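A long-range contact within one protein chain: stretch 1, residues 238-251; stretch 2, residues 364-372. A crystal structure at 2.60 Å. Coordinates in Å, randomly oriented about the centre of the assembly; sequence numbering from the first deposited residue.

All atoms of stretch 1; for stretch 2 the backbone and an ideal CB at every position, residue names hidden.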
ATOM      1  N   ASN A 238      19.676 -16.277   9.439  1.00 53.99           N
ATOM      2  CA  ASN A 238      19.538 -14.972   8.797  1.00 55.40           C
ATOM      3  C   ASN A 238      18.379 -14.184   9.395  1.00 56.12           C
ATOM      4  O   ASN A 238      18.521 -12.989   9.679  1.00 59.69           O
ATOM      5  CB  ASN A 238      19.360 -15.119   7.285  1.00 56.91           C
ATOM      6  CG  ASN A 238      20.554 -15.762   6.608  1.00 58.81           C
ATOM      7  OD1 ASN A 238      21.582 -15.989   7.234  1.00 63.78           O
ATOM      8  ND2 ASN A 238      20.423 -16.053   5.320  1.00 55.32           N
ATOM      9  N   PHE A 239      17.227 -14.829   9.609  1.00 56.89           N
ATOM     10  CA  PHE A 239      16.088 -14.094  10.149  1.00 54.97           C
ATOM     11  C   PHE A 239      16.363 -13.610  11.568  1.00 55.64           C
ATOM     12  O   PHE A 239      16.044 -12.462  11.906  1.00 56.40           O
ATOM     13  CB  PHE A 239      14.802 -14.932  10.122  1.00 50.65           C
ATOM     14  CG  PHE A 239      13.594 -14.119  10.466  1.00 49.99           C
ATOM     15  CD1 PHE A 239      13.025 -13.281   9.517  1.00 50.88           C
ATOM     16  CD2 PHE A 239      13.089 -14.102  11.754  1.00 53.57           C
ATOM     17  CE1 PHE A 239      11.951 -12.479   9.826  1.00 48.63           C
ATOM     18  CE2 PHE A 239      11.999 -13.298  12.078  1.00 53.22           C
ATOM     19  CZ  PHE A 239      11.432 -12.484  11.104  1.00 51.73           C
ATOM     20  N   LYS A 240      16.953 -14.465  12.415  1.00 56.02           N
ATOM     21  CA  LYS A 240      17.288 -14.040  13.773  1.00 56.47           C
ATOM     22  C   LYS A 240      18.233 -12.845  13.757  1.00 55.96           C
ATOM     23  O   LYS A 240      18.060 -11.894  14.529  1.00 55.84           O
ATOM     24  CB  LYS A 240      17.904 -15.197  14.554  1.00 53.94           C
ATOM     25  CG  LYS A 240      18.104 -14.919  16.031  1.00 51.37           C
ATOM     26  CD  LYS A 240      18.442 -16.216  16.761  1.00 60.00           C
ATOM     27  CE  LYS A 240      18.883 -15.966  18.196  1.00 57.15           C
ATOM     28  NZ  LYS A 240      18.045 -14.884  18.761  1.00 69.97           N
ATOM     29  N   SER A 241      19.227 -12.866  12.868  1.00 58.40           N
ATOM     30  CA  SER A 241      20.155 -11.746  12.780  1.00 56.26           C
ATOM     31  C   SER A 241      19.458 -10.480  12.304  1.00 56.40           C
ATOM     32  O   SER A 241      19.785  -9.378  12.762  1.00 57.01           O
ATOM     33  CB  SER A 241      21.308 -12.093  11.855  1.00 54.93           C
ATOM     34  OG  SER A 241      22.172 -10.985  11.781  1.00 55.80           O
ATOM     35  N   PHE A 242      18.501 -10.618  11.381  1.00 55.65           N
ATOM     36  CA  PHE A 242      17.690  -9.477  10.959  1.00 53.60           C
ATOM     37  C   PHE A 242      16.940  -8.864  12.139  1.00 55.90           C
ATOM     38  O   PHE A 242      16.956  -7.640  12.326  1.00 54.28           O
ATOM     39  CB  PHE A 242      16.727  -9.913   9.850  1.00 52.78           C
ATOM     40  CG  PHE A 242      15.593  -8.951   9.599  1.00 51.87           C
ATOM     41  CD1 PHE A 242      15.834  -7.685   9.060  1.00 52.07           C
ATOM     42  CD2 PHE A 242      14.276  -9.328   9.872  1.00 51.82           C
ATOM     43  CE1 PHE A 242      14.786  -6.799   8.814  1.00 48.42           C
ATOM     44  CE2 PHE A 242      13.216  -8.456   9.633  1.00 50.61           C
ATOM     45  CZ  PHE A 242      13.476  -7.180   9.100  1.00 50.74           C
ATOM     46  N   GLN A 243      16.290  -9.707  12.958  1.00 58.76           N
ATOM     47  CA  GLN A 243      15.554  -9.227  14.131  1.00 54.65           C
ATOM     48  C   GLN A 243      16.463  -8.499  15.114  1.00 58.61           C
ATOM     49  O   GLN A 243      16.123  -7.416  15.604  1.00 58.32           O
ATOM     50  CB  GLN A 243      14.872 -10.388  14.841  1.00 55.22           C
ATOM     51  CG  GLN A 243      13.529 -10.759  14.287  1.00 59.31           C
ATOM     52  CD  GLN A 243      12.711 -11.574  15.273  1.00 60.42           C
ATOM     53  OE1 GLN A 243      11.490 -11.647  15.165  1.00 62.41           O
ATOM     54  NE2 GLN A 243      13.388 -12.200  16.238  1.00 61.40           N
ATOM     55  N   SER A 244      17.604  -9.105  15.457  1.00 57.22           N
ATOM     56  CA  SER A 244      18.525  -8.469  16.393  1.00 56.11           C
ATOM     57  C   SER A 244      19.005  -7.136  15.856  1.00 54.66           C
ATOM     58  O   SER A 244      18.973  -6.125  16.560  1.00 59.63           O
ATOM     59  CB  SER A 244      19.714  -9.380  16.664  1.00 57.22           C
ATOM     60  OG  SER A 244      19.265 -10.668  17.014  1.00 68.57           O
ATOM     61  N   TRP A 245      19.447  -7.123  14.594  1.00 54.95           N
ATOM     62  CA  TRP A 245      19.916  -5.899  13.957  1.00 55.43           C
ATOM     63  C   TRP A 245      18.809  -4.852  13.868  1.00 59.46           C
ATOM     64  O   TRP A 245      19.053  -3.655  14.102  1.00 55.22           O
ATOM     65  CB  TRP A 245      20.454  -6.236  12.564  1.00 54.68           C
ATOM     66  CG  TRP A 245      20.754  -5.037  11.682  1.00 57.36           C
ATOM     67  CD1 TRP A 245      21.855  -4.242  11.736  1.00 55.82           C
ATOM     68  CD2 TRP A 245      19.947  -4.529  10.599  1.00 57.88           C
ATOM     69  NE1 TRP A 245      21.785  -3.268  10.771  1.00 56.12           N
ATOM     70  CE2 TRP A 245      20.626  -3.420  10.058  1.00 54.54           C
ATOM     71  CE3 TRP A 245      18.718  -4.905  10.038  1.00 53.76           C
ATOM     72  CZ2 TRP A 245      20.125  -2.685   8.981  1.00 52.62           C
ATOM     73  CZ3 TRP A 245      18.219  -4.165   8.970  1.00 53.41           C
ATOM     74  CH2 TRP A 245      18.920  -3.071   8.456  1.00 53.83           C
ATOM     75  N   GLY A 246      17.584  -5.292  13.526  1.00 56.32           N
ATOM     76  CA  GLY A 246      16.492  -4.362  13.274  1.00 53.98           C
ATOM     77  C   GLY A 246      16.121  -3.518  14.474  1.00 56.41           C
ATOM     78  O   GLY A 246      15.691  -2.368  14.316  1.00 55.23           O
ATOM     79  N   LEU A 247      16.296  -4.061  15.682  1.00 53.36           N
ATOM     80  CA  LEU A 247      15.989  -3.326  16.905  1.00 53.96           C
ATOM     81  C   LEU A 247      16.761  -2.015  17.032  1.00 59.31           C
ATOM     82  O   LEU A 247      16.333  -1.144  17.795  1.00 59.55           O
ATOM     83  CB  LEU A 247      16.273  -4.201  18.125  1.00 53.08           C
ATOM     84  CG  LEU A 247      15.195  -5.262  18.369  1.00 59.74           C
ATOM     85  CD1 LEU A 247      15.678  -6.419  19.234  1.00 55.85           C
ATOM     86  CD2 LEU A 247      13.970  -4.601  18.984  1.00 57.35           C
ATOM     87  N   ASN A 248      17.881  -1.839  16.307  1.00 57.56           N
ATOM     88  CA  ASN A 248      18.760  -0.694  16.540  1.00 58.05           C
ATOM     89  C   ASN A 248      19.101   0.080  15.270  1.00 61.21           C
ATOM     90  O   ASN A 248      20.095   0.814  15.253  1.00 62.50           O
ATOM     91  CB  ASN A 248      20.050  -1.147  17.227  1.00 55.62           C
ATOM     92  CG  ASN A 248      19.799  -1.722  18.601  1.00 59.32           C
ATOM     93  OD1 ASN A 248      19.972  -2.921  18.825  1.00 57.35           O
ATOM     94  ND2 ASN A 248      19.368  -0.873  19.528  1.00 62.83           N
ATOM     95  N   VAL A 249      18.302  -0.049  14.219  1.00 57.96           N
ATOM     96  CA  VAL A 249      18.604   0.589  12.945  1.00 54.02           C
ATOM     97  C   VAL A 249      18.231   2.066  13.010  1.00 58.04           C
ATOM     98  O   VAL A 249      17.084   2.392  13.350  1.00 59.78           O
ATOM     99  CB  VAL A 249      17.869  -0.119  11.800  1.00 55.05           C
ATOM    100  CG1 VAL A 249      18.139   0.586  10.488  1.00 52.63           C
ATOM    101  CG2 VAL A 249      18.279  -1.600  11.745  1.00 54.71           C
ATOM    102  N   PRO A 250      19.154   2.980  12.704  1.00 55.55           N
ATOM    103  CA  PRO A 250      18.816   4.408  12.726  1.00 53.84           C
ATOM    104  C   PRO A 250      17.917   4.766  11.559  1.00 54.22           C
ATOM    105  O   PRO A 250      17.861   4.065  10.547  1.00 54.16           O
ATOM    106  CB  PRO A 250      20.177   5.110  12.616  1.00 48.09           C
ATOM    107  CG  PRO A 250      21.086   4.065  11.980  1.00 49.89           C
ATOM    108  CD  PRO A 250      20.584   2.733  12.435  1.00 55.23           C
ATOM    109  N   ALA A 251      17.232   5.903  11.712  1.00 55.15           N
ATOM    110  CA  ALA A 251      16.164   6.294  10.801  1.00 52.30           C
ATOM    111  C   ALA A 251      16.633   6.499   9.370  1.00 56.31           C
ATOM    112  O   ALA A 251      15.806   6.415   8.454  1.00 54.50           O
ATOM    113  CB  ALA A 251      15.485   7.572  11.294  1.00 52.20           C
ATOM    114  N   UNK A 364       7.679 -11.111   3.168  1.00 53.17           N
ATOM    115  CA  UNK A 364       8.447  -9.869   3.182  1.00 49.31           C
ATOM    116  C   UNK A 364       8.180  -9.148   4.500  1.00 54.07           C
ATOM    117  O   UNK A 364       7.024  -9.014   4.912  1.00 53.00           O
ATOM    118  CB  UNK A 364       8.088  -8.982   1.989  1.00 49.31           C
ATOM    119  N   UNK A 365       9.245  -8.651   5.140  1.00 56.86           N
ATOM    120  CA  UNK A 365       9.179  -8.085   6.490  1.00 50.76           C
ATOM    121  C   UNK A 365       9.657  -6.641   6.432  1.00 53.30           C
ATOM    122  O   UNK A 365      10.864  -6.395   6.339  1.00 58.16           O
ATOM    123  CB  UNK A 365      10.018  -8.898   7.478  1.00 50.76           C
ATOM    124  N   UNK A 366       8.728  -5.685   6.483  1.00 54.73           N
ATOM    125  CA  UNK A 366       9.079  -4.265   6.449  1.00 52.15           C
ATOM    126  C   UNK A 366       9.438  -3.792   7.848  1.00 54.68           C
ATOM    127  O   UNK A 366       8.643  -3.950   8.776  1.00 54.97           O
ATOM    128  CB  UNK A 366       7.930  -3.430   5.880  1.00 52.15           C
ATOM    129  N   UNK A 367      10.612  -3.185   8.000  1.00 53.64           N
ATOM    130  CA  UNK A 367      11.074  -2.785   9.322  1.00 53.64           C
ATOM    131  C   UNK A 367      10.429  -1.463   9.731  1.00 54.43           C
ATOM    132  O   UNK A 367      10.436  -0.497   8.962  1.00 52.51           O
ATOM    133  CB  UNK A 367      12.599  -2.666   9.345  1.00 53.64           C
ATOM    134  N   UNK A 368       9.849  -1.433  10.942  1.00 53.27           N
ATOM    135  CA  UNK A 368       9.323  -0.209  11.529  1.00 51.22           C
ATOM    136  C   UNK A 368      10.317   0.209  12.626  1.00 55.65           C
ATOM    137  O   UNK A 368      11.381   0.761  12.318  1.00 59.95           O
ATOM    138  CB  UNK A 368       7.910  -0.407  12.082  1.00 51.22           C
ATOM    139  N   UNK A 369       9.985  -0.016  13.897  1.00 51.93           N
ATOM    140  CA  UNK A 369      10.943   0.175  14.968  1.00 52.06           C
ATOM    141  C   UNK A 369      10.844   1.532  15.642  1.00 54.18           C
ATOM    142  O   UNK A 369      10.315   2.504  15.101  1.00 53.09           O
ATOM    143  CB  UNK A 369      12.360  -0.019  14.425  1.00 52.06           C
ATOM    144  N   UNK A 370      11.417   1.593  16.848  1.00 52.99           N
ATOM    145  CA  UNK A 370      11.293   2.775  17.692  1.00 52.83           C
ATOM    146  C   UNK A 370      12.022   3.996  17.123  1.00 57.90           C
ATOM    147  O   UNK A 370      11.609   5.130  17.397  1.00 61.91           O
ATOM    148  CB  UNK A 370      11.829   2.464  19.091  1.00 52.83           C
ATOM    149  N   UNK A 371      13.096   3.804  16.342  1.00 52.39           N
ATOM    150  CA  UNK A 371      13.788   4.932  15.708  1.00 52.54           C
ATOM    151  C   UNK A 371      13.041   5.487  14.500  1.00 55.21           C
ATOM    152  O   UNK A 371      13.375   6.586  14.034  1.00 56.65           O
ATOM    153  CB  UNK A 371      15.193   4.504  15.280  1.00 52.54           C
ATOM    154  N   UNK A 372      12.053   4.770  13.974  1.00 52.45           N
ATOM    155  CA  UNK A 372      11.403   5.193  12.742  1.00 52.39           C
ATOM    156  C   UNK A 372      10.472   6.365  13.001  1.00 55.83           C
ATOM    157  O   UNK A 372       9.873   6.492  14.073  1.00 58.28           O
ATOM    158  CB  UNK A 372      10.630   4.031  12.115  1.00 52.39           C
TER

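Position 364 lies on an extended strand, and its ideal CB has no atom of stretch 1 within 5.5 Å. The backbone favours a beta-branched or other strand-forming residue; it is Ile-364.

At position 365 the CA-to-CB bond points toward the helix. The ideal CB lies 3.9 Å from CE2 of Phe-242 and 4.7 Å from CE1 of Phe-239, so stretch 1 offers two aromatic rings and no polar partner. A large apolar or aromatic side chain would suit: leucine, methionine, phenylalanine or tyrosine. The residue is Tyr-365. Its CB touches Phe-242, and its ring receives Phe-239 over one face, with CE2 of Tyr-365 3.4 Å from CE1 of Phe-239. The ring planes meet obliquely at 56°.

Position 366 points away, as alternation along a strand requires, and stretch 1 places no constraint on it, so polar or apolar side chains would serve equally; it is Asn-366.

Position 367 turns back toward stretch 1. Its ideal CB is 4.6 Å from CZ of Phe-242, and beyond it lie Gly-246 and Val-249. A medium-sized apolar residue, such as leucine, isoleucine or methionine, could reach them. Leu-367 does so with chi1 t and chi2 p: its CD2 packs 3.9 Å from CB of Val-249, while its CD1 lies 3.8 Å from O of Gly-246. Glycine at 246 matters here, since a CB there would fall 3.0 Å from CD1 of Leu-367, a clash.

Position 368 points away and is free of stretch 1, which would accept side chains of any kind or size here; it is Tyr-368.

Position 369 has phi/psi of 96/161, where any CB would be jammed against the preceding carbonyl oxygen. This by itself calls for glycine, and Gly-369 begins a type I turn.

Position 370, within that turn, points sideways with nothing of stretch 1 near its ideal CB. A small polar residue would suit a turn, and Ser-370 joins O of Leu-247 indirectly, through a water bound to its OG.

Position 371 points toward stretch 1, its ideal CB 3.4 Å from O of Val-249. The carbonyl groups of Gly-246 and Leu-247 lie farther along, inviting a long side chain with a donor: glutamine, lysine or arginine. In Gln-371, NE2 donates to O of Leu-247 at 2.8 Å, in the turn that runs from Gly-246 to Val-249. The amide's other end, OE1, accepts from a water that also donates to O of Gly-246.

Position 372 points sideways, clear of stretch 1. A small polar residue could close the turn, and OG of Ser-372 donates to O of Gly-369 at 2.7 Å.

Stretch 2 (364-372) IYNLYGSQS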
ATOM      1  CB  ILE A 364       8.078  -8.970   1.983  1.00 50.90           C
ATOM      2  CG1 ILE A 364       8.324  -9.699   0.666  1.00 51.73           C
ATOM      3  CG2 ILE A 364       8.818  -7.615   2.010  1.00 43.71           C
ATOM      4  CD1 ILE A 364       7.922  -8.883  -0.530  1.00 45.76           C
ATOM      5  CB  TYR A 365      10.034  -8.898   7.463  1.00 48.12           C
ATOM      6  CG  TYR A 365       9.752 -10.392   7.471  1.00 53.81           C
ATOM      7  CD1 TYR A 365      10.168 -11.208   6.423  1.00 54.32           C
ATOM      8  CD2 TYR A 365       9.093 -10.994   8.539  1.00 54.26           C
ATOM      9  CE1 TYR A 365       9.918 -12.578   6.433  1.00 53.04           C
ATOM     10  CE2 TYR A 365       8.845 -12.366   8.557  1.00 53.01           C
ATOM     11  CZ  TYR A 365       9.259 -13.151   7.500  1.00 53.23           C
ATOM     12  OH  TYR A 365       9.027 -14.514   7.507  1.00 53.82           O
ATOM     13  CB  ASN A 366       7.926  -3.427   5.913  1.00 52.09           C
ATOM     14  CG  ASN A 366       7.646  -3.692   4.467  1.00 51.96           C
ATOM     15  OD1 ASN A 366       8.487  -4.233   3.756  1.00 53.23           O
ATOM     16  ND2 ASN A 366       6.457  -3.303   4.012  1.00 53.03           N
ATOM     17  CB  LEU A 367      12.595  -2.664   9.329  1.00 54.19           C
ATOM     18  CG  LEU A 367      13.194  -2.215  10.657  1.00 54.00           C
ATOM     19  CD1 LEU A 367      13.133  -3.368  11.645  1.00 50.73           C
ATOM     20  CD2 LEU A 367      14.621  -1.706  10.469  1.00 49.77           C
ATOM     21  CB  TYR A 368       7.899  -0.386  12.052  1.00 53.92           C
ATOM     22  CG  TYR A 368       6.809  -0.471  10.992  1.00 54.83           C
ATOM     23  CD1 TYR A 368       6.828  -1.465  10.012  1.00 51.92           C
ATOM     24  CD2 TYR A 368       5.749   0.431  10.990  1.00 52.95           C
ATOM     25  CE1 TYR A 368       5.831  -1.546   9.049  1.00 50.12           C
ATOM     26  CE2 TYR A 368       4.749   0.357  10.029  1.00 49.96           C
ATOM     27  CZ  TYR A 368       4.796  -0.635   9.066  1.00 51.15           C
ATOM     28  OH  TYR A 368       3.795  -0.724   8.122  1.00 50.63           O
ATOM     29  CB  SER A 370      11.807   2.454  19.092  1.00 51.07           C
ATOM     30  OG  SER A 370      13.179   2.107  19.036  1.00 61.97           O
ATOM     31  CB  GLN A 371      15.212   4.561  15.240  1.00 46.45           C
ATOM     32  CG  GLN A 371      16.105   3.809  16.221  1.00 46.89           C
ATOM     33  CD  GLN A 371      15.685   2.346  16.398  1.00 55.52           C
ATOM     34  OE1 GLN A 371      14.807   1.852  15.683  1.00 56.47           O
ATOM     35  NE2 GLN A 371      16.297   1.660  17.348  1.00 50.58           N
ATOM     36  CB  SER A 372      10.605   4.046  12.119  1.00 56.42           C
ATOM     37  OG  SER A 372       9.421   3.780  12.870  1.00 56.23           O
TER
HETATM   38  O   HOH W   1      13.975  -0.540  15.486  1.00 55.50           O
HETATM   39  O   HOH W   2      14.238  -0.423  19.904  1.00 61.72           O
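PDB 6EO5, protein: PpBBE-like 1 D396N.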